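PDB 3HA2: NADPH-quinone reductase from Pediococcus pentosaceus ATCC 25745, which probably acts as a flavodoxin-like, FMN-binding oxidoreductase that passes electrons from NAD(P)H to quinones, this chain being the flavodoxin-fold part of a longer protein. Local coordinates for residues L36-F40 with A68-Q72; L57-L61 with M122-E126; K93-V99 with M134-L140. The contacts are given in a common frame with arbitrary orientation. Residue numbers count along the deposited sequence, not the author numbering.

Interaction 1 (L36-F40 with A68-Q72); sequences LVADF and ALLKQ
Residues 36-40 form an irregular loop: Leu36 and Val37 are extended, then Val37 to Phe40 make a type I beta turn, closed by a weak hydrogen bond of 3.1 Å from Phe40 N to Val37 O. Residues 68-72 are the first turn of helix 68-77, with Gln72 N donating to Ala68 O at 2.8 Å. The backbones lie nearest at Ala38 and Leu69 (CA-CA 6.8 Å) and at Leu36 and Leu70 (CA-CA 7.6 Å). In the flavodoxin-like fold this places the loop leaving strand 31-35, before helix 42-50, against a helix that packs on the sheet. Leu69 (t, p) is the central side chain. Leu69 CD2 lies 3.6 Å from Leu36 O, 3.8 Å from Leu36 CG and 3.7 Å from Val37 C, while Leu69 CD1 lies 4.1 Å from Phe40 CE2. Leu36 (t, p) brings CD2 to 3.7 Å from Leu70 CA and 4.0 Å from Leu70 CD1. Phe40, with chi1 at 64° (p), points its ring at the helix edge-on: Phe40 CZ is 3.9 Å from Gln72 O and 4.2 Å from Gln72 CG. The same ring meets Trp73 edge-to-face. Gln72 packs on the second subunit, and Lys71 NZ, in a salt bridge with Asp75, also hydrogen-bonds to Tyr62 O of that subunit.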
# COMPACT_ATOMS: atom_id res chain seq x y z
N LEU A 36 11.48 2.75 12.40
CA LEU A 36 10.18 3.38 12.48
C LEU A 36 9.45 2.83 13.70
O LEU A 36 9.20 1.62 13.81
CB LEU A 36 9.42 3.13 11.17
CG LEU A 36 8.04 3.69 10.92
CD1 LEU A 36 7.99 5.18 11.22
CD2 LEU A 36 7.66 3.42 9.46
N VAL A 37 9.14 3.72 14.64
CA VAL A 37 8.42 3.31 15.85
C VAL A 37 6.95 3.71 15.77
O VAL A 37 6.59 4.65 15.05
CB VAL A 37 9.07 3.86 17.12
CG1 VAL A 37 10.49 3.30 17.26
CG2 VAL A 37 9.09 5.41 17.12
N ALA A 38 6.10 2.99 16.49
CA ALA A 38 4.66 3.17 16.40
C ALA A 38 4.26 4.60 16.77
O ALA A 38 3.30 5.13 16.23
CB ALA A 38 3.92 2.16 17.28
N ASP A 39 5.05 5.23 17.64
CA ASP A 39 4.74 6.59 18.08
C ASP A 39 5.71 7.64 17.49
O ASP A 39 6.14 8.55 18.18
CB ASP A 39 4.68 6.66 19.60
CG ASP A 39 6.01 6.30 20.27
OD1 ASP A 39 6.82 5.57 19.66
OD2 ASP A 39 6.23 6.75 21.41
N PHE A 40 6.04 7.50 16.20
CA PHE A 40 6.92 8.47 15.54
C PHE A 40 6.37 9.89 15.60
O PHE A 40 5.15 10.11 15.72
CB PHE A 40 7.21 8.09 14.08
CG PHE A 40 6.01 8.09 13.19
CD1 PHE A 40 5.58 9.25 12.54
CD2 PHE A 40 5.31 6.90 12.94
CE1 PHE A 40 4.47 9.25 11.71
CE2 PHE A 40 4.19 6.89 12.09
CZ PHE A 40 3.78 8.07 11.48
N ALA A 68 1.62 -1.68 7.40
CA ALA A 68 0.77 -0.55 7.74
C ALA A 68 1.51 0.61 8.43
O ALA A 68 1.18 1.77 8.21
CB ALA A 68 -0.37 -1.03 8.61
N LEU A 69 2.50 0.30 9.28
CA LEU A 69 3.23 1.39 9.96
C LEU A 69 3.97 2.27 8.95
O LEU A 69 4.01 3.48 9.12
CB LEU A 69 4.19 0.89 11.05
CG LEU A 69 4.74 2.05 11.95
CD1 LEU A 69 3.64 2.89 12.60
CD2 LEU A 69 5.69 1.57 13.04
N LEU A 70 4.53 1.67 7.90
CA LEU A 70 5.17 2.51 6.87
C LEU A 70 4.13 3.35 6.11
O LEU A 70 4.38 4.52 5.81
CB LEU A 70 6.03 1.70 5.90
CG LEU A 70 6.75 2.54 4.82
CD1 LEU A 70 7.71 3.59 5.44
CD2 LEU A 70 7.51 1.66 3.84
N LYS A 71 2.96 2.76 5.83
CA LYS A 71 1.92 3.50 5.13
C LYS A 71 1.45 4.65 6.02
O LYS A 71 1.19 5.75 5.52
CB LYS A 71 0.74 2.58 4.79
CG LYS A 71 -0.29 3.25 3.91
CD LYS A 71 0.31 3.50 2.52
CE LYS A 71 0.04 4.91 2.02
NZ LYS A 71 -1.41 5.27 1.90
N GLN A 72 1.35 4.41 7.33
CA GLN A 72 0.98 5.48 8.26
C GLN A 72 2.00 6.63 8.23
O GLN A 72 1.62 7.80 8.26
CB GLN A 72 0.80 4.97 9.69
CG GLN A 72 0.18 6.01 10.65
CD GLN A 72 -1.25 6.36 10.25
OE1 GLN A 72 -1.49 7.29 9.49
NE2 GLN A 72 -2.20 5.56 10.72

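Interaction 2 (L57-L61 with M122-E126); sequences LEFPL and MRPFE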
# COMPACT_ATOMS: atom_id res chain seq x y z
N LEU A 57 13.60 3.14 1.90
CA LEU A 57 12.56 2.53 2.72
C LEU A 57 12.79 1.04 2.72
O LEU A 57 12.83 0.41 1.66
CB LEU A 57 11.18 2.83 2.16
CG LEU A 57 10.90 4.30 1.84
CD1 LEU A 57 9.45 4.40 1.32
CD2 LEU A 57 11.14 5.24 3.03
N GLU A 58 12.94 0.50 3.92
CA GLU A 58 13.35 -0.89 4.11
C GLU A 58 12.25 -1.65 4.87
O GLU A 58 11.98 -1.39 6.07
CB GLU A 58 14.68 -0.92 4.88
CG GLU A 58 15.21 -2.30 5.16
CD GLU A 58 16.68 -2.31 5.47
OE1 GLU A 58 17.43 -1.45 4.95
OE2 GLU A 58 17.10 -3.21 6.24
N PHE A 59 11.62 -2.61 4.19
CA PHE A 59 10.46 -3.28 4.78
C PHE A 59 10.20 -4.66 4.19
O PHE A 59 10.64 -4.96 3.08
CB PHE A 59 9.22 -2.39 4.58
CG PHE A 59 8.92 -2.04 3.12
CD1 PHE A 59 9.47 -0.90 2.51
CD2 PHE A 59 8.10 -2.86 2.35
CE1 PHE A 59 9.19 -0.59 1.16
CE2 PHE A 59 7.81 -2.55 1.01
CZ PHE A 59 8.36 -1.41 0.42
N PRO A 60 9.48 -5.51 4.94
CA PRO A 60 9.01 -6.79 4.39
C PRO A 60 7.74 -6.61 3.57
O PRO A 60 6.90 -5.75 3.87
CB PRO A 60 8.74 -7.62 5.64
CG PRO A 60 8.31 -6.61 6.66
CD PRO A 60 9.10 -5.34 6.35
N LEU A 61 7.59 -7.43 2.55
CA LEU A 61 6.41 -7.34 1.70
C LEU A 61 5.25 -8.08 2.41
O LEU A 61 5.35 -9.27 2.73
CB LEU A 61 6.74 -7.97 0.34
CG LEU A 61 5.73 -7.79 -0.78
CD1 LEU A 61 5.80 -6.36 -1.30
CD2 LEU A 61 5.96 -8.82 -1.91
N MSE A 122 5.66 -2.25 -6.72
CA MSE A 122 6.16 -1.06 -6.02
C MSE A 122 5.74 0.24 -6.70
O MSE A 122 6.22 1.31 -6.33
CB MSE A 122 7.70 -1.13 -5.90
CG MSE A 122 8.24 -2.30 -5.06
SE MSE A 122 7.68 -2.24 -3.19
CE MSE A 122 6.16 -3.46 -3.31
N ARG A 123 4.86 0.15 -7.69
CA ARG A 123 4.44 1.33 -8.46
C ARG A 123 3.96 2.51 -7.59
O ARG A 123 4.25 3.65 -7.94
CB ARG A 123 3.36 0.99 -9.51
CG ARG A 123 3.39 1.96 -10.70
CD ARG A 123 4.67 1.76 -11.50
NE ARG A 123 4.52 0.66 -12.43
CZ ARG A 123 5.51 0.01 -13.05
NH1 ARG A 123 6.80 0.33 -12.88
NH2 ARG A 123 5.18 -0.98 -13.87
N PRO A 124 3.21 2.26 -6.49
CA PRO A 124 2.85 3.45 -5.70
C PRO A 124 4.04 4.27 -5.21
O PRO A 124 3.92 5.48 -5.08
CB PRO A 124 2.06 2.88 -4.51
CG PRO A 124 1.57 1.56 -4.97
CD PRO A 124 2.62 1.03 -5.92
N PHE A 125 5.18 3.62 -4.93
CA PHE A 125 6.38 4.37 -4.49
C PHE A 125 7.01 5.12 -5.64
O PHE A 125 7.54 6.22 -5.47
CB PHE A 125 7.39 3.44 -3.82
CG PHE A 125 6.95 2.94 -2.49
CD1 PHE A 125 6.93 3.79 -1.38
CD2 PHE A 125 6.51 1.63 -2.34
CE1 PHE A 125 6.50 3.33 -0.15
CE2 PHE A 125 6.10 1.16 -1.09
CZ PHE A 125 6.09 2.01 -0.01
N GLU A 126 6.99 4.51 -6.82
CA GLU A 126 7.49 5.18 -8.01
C GLU A 126 6.65 6.43 -8.29
O GLU A 126 7.20 7.49 -8.59
CB GLU A 126 7.48 4.21 -9.19
CG GLU A 126 8.14 4.74 -10.46
CD GLU A 126 8.27 3.65 -11.54
OE1 GLU A 126 7.99 2.46 -11.26
OE2 GLU A 126 8.67 3.98 -12.68
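A selenium atom meets an aromatic ring edge here: SE of Met122, a selenomethionine, lies 3.8 Å from Phe59 CZ and 5.1 Å from the ring centroid, 79° off the ring normal, which makes it a Met-aromatic contact at the rim of the ring. Met122 sits where helix 118-121 gives way to helix 123-131. It is the N-cap residue of the second helix, and Met122 O accepts a hydrogen bond from Phe125 N at 2.9 Å. Its m, m side chain leaves the backbone sideways, yet the tip turns to the strand, so Met122 CE also reaches Leu61 CD1 at 3.5 Å. Farther along, Phe125 (chi1 m) points at the strand and packs across the ends of Leu57 and Phe59. CE1 of Phe125 is 3.5 Å from Leu57 CD1, and CE2 of Phe125 is 3.7 Å from Phe59 CZ; the two rings are oblique, 34° between planes and 5.6 Å between centroids. Leu57 and Phe59, alternate residues of strand 54-60, supply one face of the sheet to the helix start, and Leu61 in the loop just beyond extends the apolar surface, in the layered packing of a flavodoxin-like fold, with Leu70 of helix 68-77 packing against both rings. Arg123 and Glu126 form a salt bridge (NH1 to OE1, 2.9 Å) away from this interface. With Leu57 CA and Phe125 CA, the nearest pair, 9.7 Å apart, the segments meet through side chains by dispersion and aromatic contacts rather than polar bonds.

Interaction 3 (K93-V99 with M134-L140); sequences KELGIVV and MMYLPIL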
# COMPACT_ATOMS: atom_id res chain seq x y z
N LYS A 93 16.14 14.58 -4.08
CA LYS A 93 16.60 13.46 -3.25
C LYS A 93 16.32 12.16 -4.00
O LYS A 93 15.49 12.12 -4.91
CB LYS A 93 15.91 13.47 -1.87
CG LYS A 93 16.16 14.74 -1.05
CD LYS A 93 15.39 14.72 0.29
CE LYS A 93 15.47 16.08 0.98
NZ LYS A 93 16.87 16.33 1.48
N GLU A 94 17.05 11.10 -3.63
CA GLU A 94 16.87 9.79 -4.24
C GLU A 94 16.00 8.97 -3.32
O GLU A 94 16.14 9.07 -2.10
CB GLU A 94 18.22 9.09 -4.47
CG GLU A 94 19.05 9.71 -5.59
CD GLU A 94 20.47 9.22 -5.64
OE1 GLU A 94 21.01 8.81 -4.59
OE2 GLU A 94 21.07 9.25 -6.73
N LEU A 95 15.09 8.20 -3.91
CA LEU A 95 14.24 7.28 -3.14
C LEU A 95 14.64 5.87 -3.52
O LEU A 95 14.63 5.53 -4.70
CB LEU A 95 12.77 7.48 -3.46
CG LEU A 95 11.83 6.55 -2.66
CD1 LEU A 95 11.89 6.85 -1.12
CD2 LEU A 95 10.38 6.62 -3.16
N GLY A 96 14.99 5.07 -2.52
CA GLY A 96 15.32 3.65 -2.72
C GLY A 96 14.38 2.78 -1.90
O GLY A 96 13.77 3.23 -0.92
N ILE A 97 14.29 1.52 -2.30
CA ILE A 97 13.42 0.55 -1.66
C ILE A 97 14.22 -0.72 -1.44
O ILE A 97 14.78 -1.28 -2.40
CB ILE A 97 12.19 0.23 -2.57
CG1 ILE A 97 11.37 1.50 -2.87
CG2 ILE A 97 11.34 -0.93 -1.95
CD1 ILE A 97 10.67 2.11 -1.67
N VAL A 98 14.32 -1.15 -0.19
CA VAL A 98 14.88 -2.48 0.12
C VAL A 98 13.71 -3.33 0.63
O VAL A 98 13.31 -3.19 1.78
CB VAL A 98 16.02 -2.41 1.16
CG1 VAL A 98 16.57 -3.84 1.48
CG2 VAL A 98 17.16 -1.52 0.61
N VAL A 99 13.16 -4.17 -0.25
CA VAL A 99 11.94 -4.93 0.07
C VAL A 99 12.24 -6.41 0.19
O VAL A 99 12.82 -7.00 -0.71
CB VAL A 99 10.78 -4.64 -0.95
CG1 VAL A 99 11.21 -4.91 -2.42
CG2 VAL A 99 9.54 -5.43 -0.59
N MSE A 134 11.47 13.41 -6.72
CA MSE A 134 12.60 12.58 -6.30
C MSE A 134 13.08 11.72 -7.47
O MSE A 134 12.33 11.49 -8.41
CB MSE A 134 12.17 11.68 -5.14
CG MSE A 134 11.77 12.42 -3.90
SE MSE A 134 11.26 11.16 -2.49
CE MSE A 134 13.06 10.80 -1.76
N MSE A 135 14.32 11.26 -7.38
CA MSE A 135 14.90 10.30 -8.31
C MSE A 135 14.69 8.88 -7.77
O MSE A 135 15.24 8.51 -6.74
CB MSE A 135 16.40 10.59 -8.47
CG MSE A 135 17.18 9.48 -9.14
SE MSE A 135 16.62 9.29 -11.00
CE MSE A 135 17.30 11.00 -11.72
N TYR A 136 13.90 8.08 -8.48
CA TYR A 136 13.61 6.71 -8.07
C TYR A 136 14.74 5.78 -8.51
O TYR A 136 15.08 5.70 -9.71
CB TYR A 136 12.32 6.27 -8.75
CG TYR A 136 11.66 5.03 -8.23
CD1 TYR A 136 11.20 4.97 -6.90
CD2 TYR A 136 11.44 3.94 -9.07
CE1 TYR A 136 10.55 3.84 -6.42
CE2 TYR A 136 10.76 2.79 -8.58
CZ TYR A 136 10.33 2.76 -7.26
OH TYR A 136 9.66 1.68 -6.77
N LEU A 137 15.35 5.12 -7.53
CA LEU A 137 16.42 4.15 -7.77
C LEU A 137 15.86 2.79 -8.15
O LEU A 137 14.70 2.49 -7.83
CB LEU A 137 17.28 3.98 -6.51
CG LEU A 137 18.00 5.21 -5.93
CD1 LEU A 137 18.61 4.86 -4.57
CD2 LEU A 137 19.06 5.74 -6.87
N PRO A 138 16.66 1.94 -8.83
CA PRO A 138 16.19 0.58 -9.02
C PRO A 138 15.95 -0.00 -7.63
O PRO A 138 16.65 0.34 -6.70
CB PRO A 138 17.38 -0.12 -9.68
CG PRO A 138 18.16 0.94 -10.29
CD PRO A 138 18.00 2.14 -9.41
N ILE A 139 14.95 -0.86 -7.51
CA ILE A 139 14.57 -1.50 -6.24
C ILE A 139 15.56 -2.59 -5.84
O ILE A 139 15.99 -3.36 -6.69
CB ILE A 139 13.18 -2.14 -6.41
CG1 ILE A 139 12.16 -1.05 -6.81
CG2 ILE A 139 12.75 -2.92 -5.14
CD1 ILE A 139 10.96 -1.58 -7.59
N LEU A 140 15.91 -2.67 -4.56
CA LEU A 140 16.73 -3.80 -4.08
C LEU A 140 15.76 -4.82 -3.48
O LEU A 140 15.31 -4.65 -2.35
CB LEU A 140 17.80 -3.34 -3.06
CG LEU A 140 18.71 -4.47 -2.55
CD1 LEU A 140 19.35 -5.20 -3.70
CD2 LEU A 140 19.77 -3.90 -1.65
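Leu95, Ile97 and Val99 line one face of the sheet together with Tyr136 and Ile139, and form the apolar centre of this contact. Leu95 CD2 lies 4.2 Å from Tyr136 CD1, Ile97 CG2 is 4.0 Å from Ile139 CG2, and Val99 CG1 is 3.7 Å from the same Ile139 CG2. At the lower-numbered end the selenomethionine Met134 folds its CE to 3.7 Å from Leu95 CB. On the other face Val98 CG2 rests 4.1 Å from Leu140 CB, and Gly96, lacking a side chain, lets Leu137 CD1 come within 4.0 Å of its CA.

The backbones run parallel in two ladders. Leu95 N donates to Met135 O, while Met135 N and Leu137 N donate to Lys93 O and Leu95 O, all three at 2.9 Å. After an irregular passage through Pro138, Leu140 N reaches Ile97 O at 2.8 Å and Val99 N reaches Leu140 O at 3.0 Å. Leu95 pairs with Tyr136 but Val98 with Leu140, so the second strand carries one extra residue. Tyr163 OH enters this break, bonding to both Ile97 N and Pro138 O. At the polar edge Glu94 forms a salt bridge with Arg54, and Lys93 NZ bonds to Asn52 O.

Strand 94-101 lies between strand 54-60 and the outermost strand 135-143 of the five-stranded parallel flavodoxin-like sheet; helix 123-131 covers the Leu95-Tyr136 face, and helix 150-165, through Tyr163, covers the Val98-Leu140 face.

Interaction 2 is in touch with both others. Leu70 CD2, from interaction 1, lies 3.5 Å from Phe59 CD1 and 4.1 Å from Phe125 CZ, joining helices 68-77 and 123-131 over the sheet. Toward interaction 3 the link is mainly the sheet: Leu57 N to Gly96 O and Leu57 O to Val98 N, both 2.8 Å, are probable hydrogen bonds between adjacent strands; Glu126 CB also packs on Tyr136 CE2 at 3.6 Å. Interactions 1 and 3 do not touch, their nearest atoms being about 6 Å apart. Interactions 1 and 2 also reach the second subunit, whereas 3 stays within its chain. Flavodoxin-like folds usually hold flavin at the C-terminal strand ends, the side where Leu61 and Val99 lie.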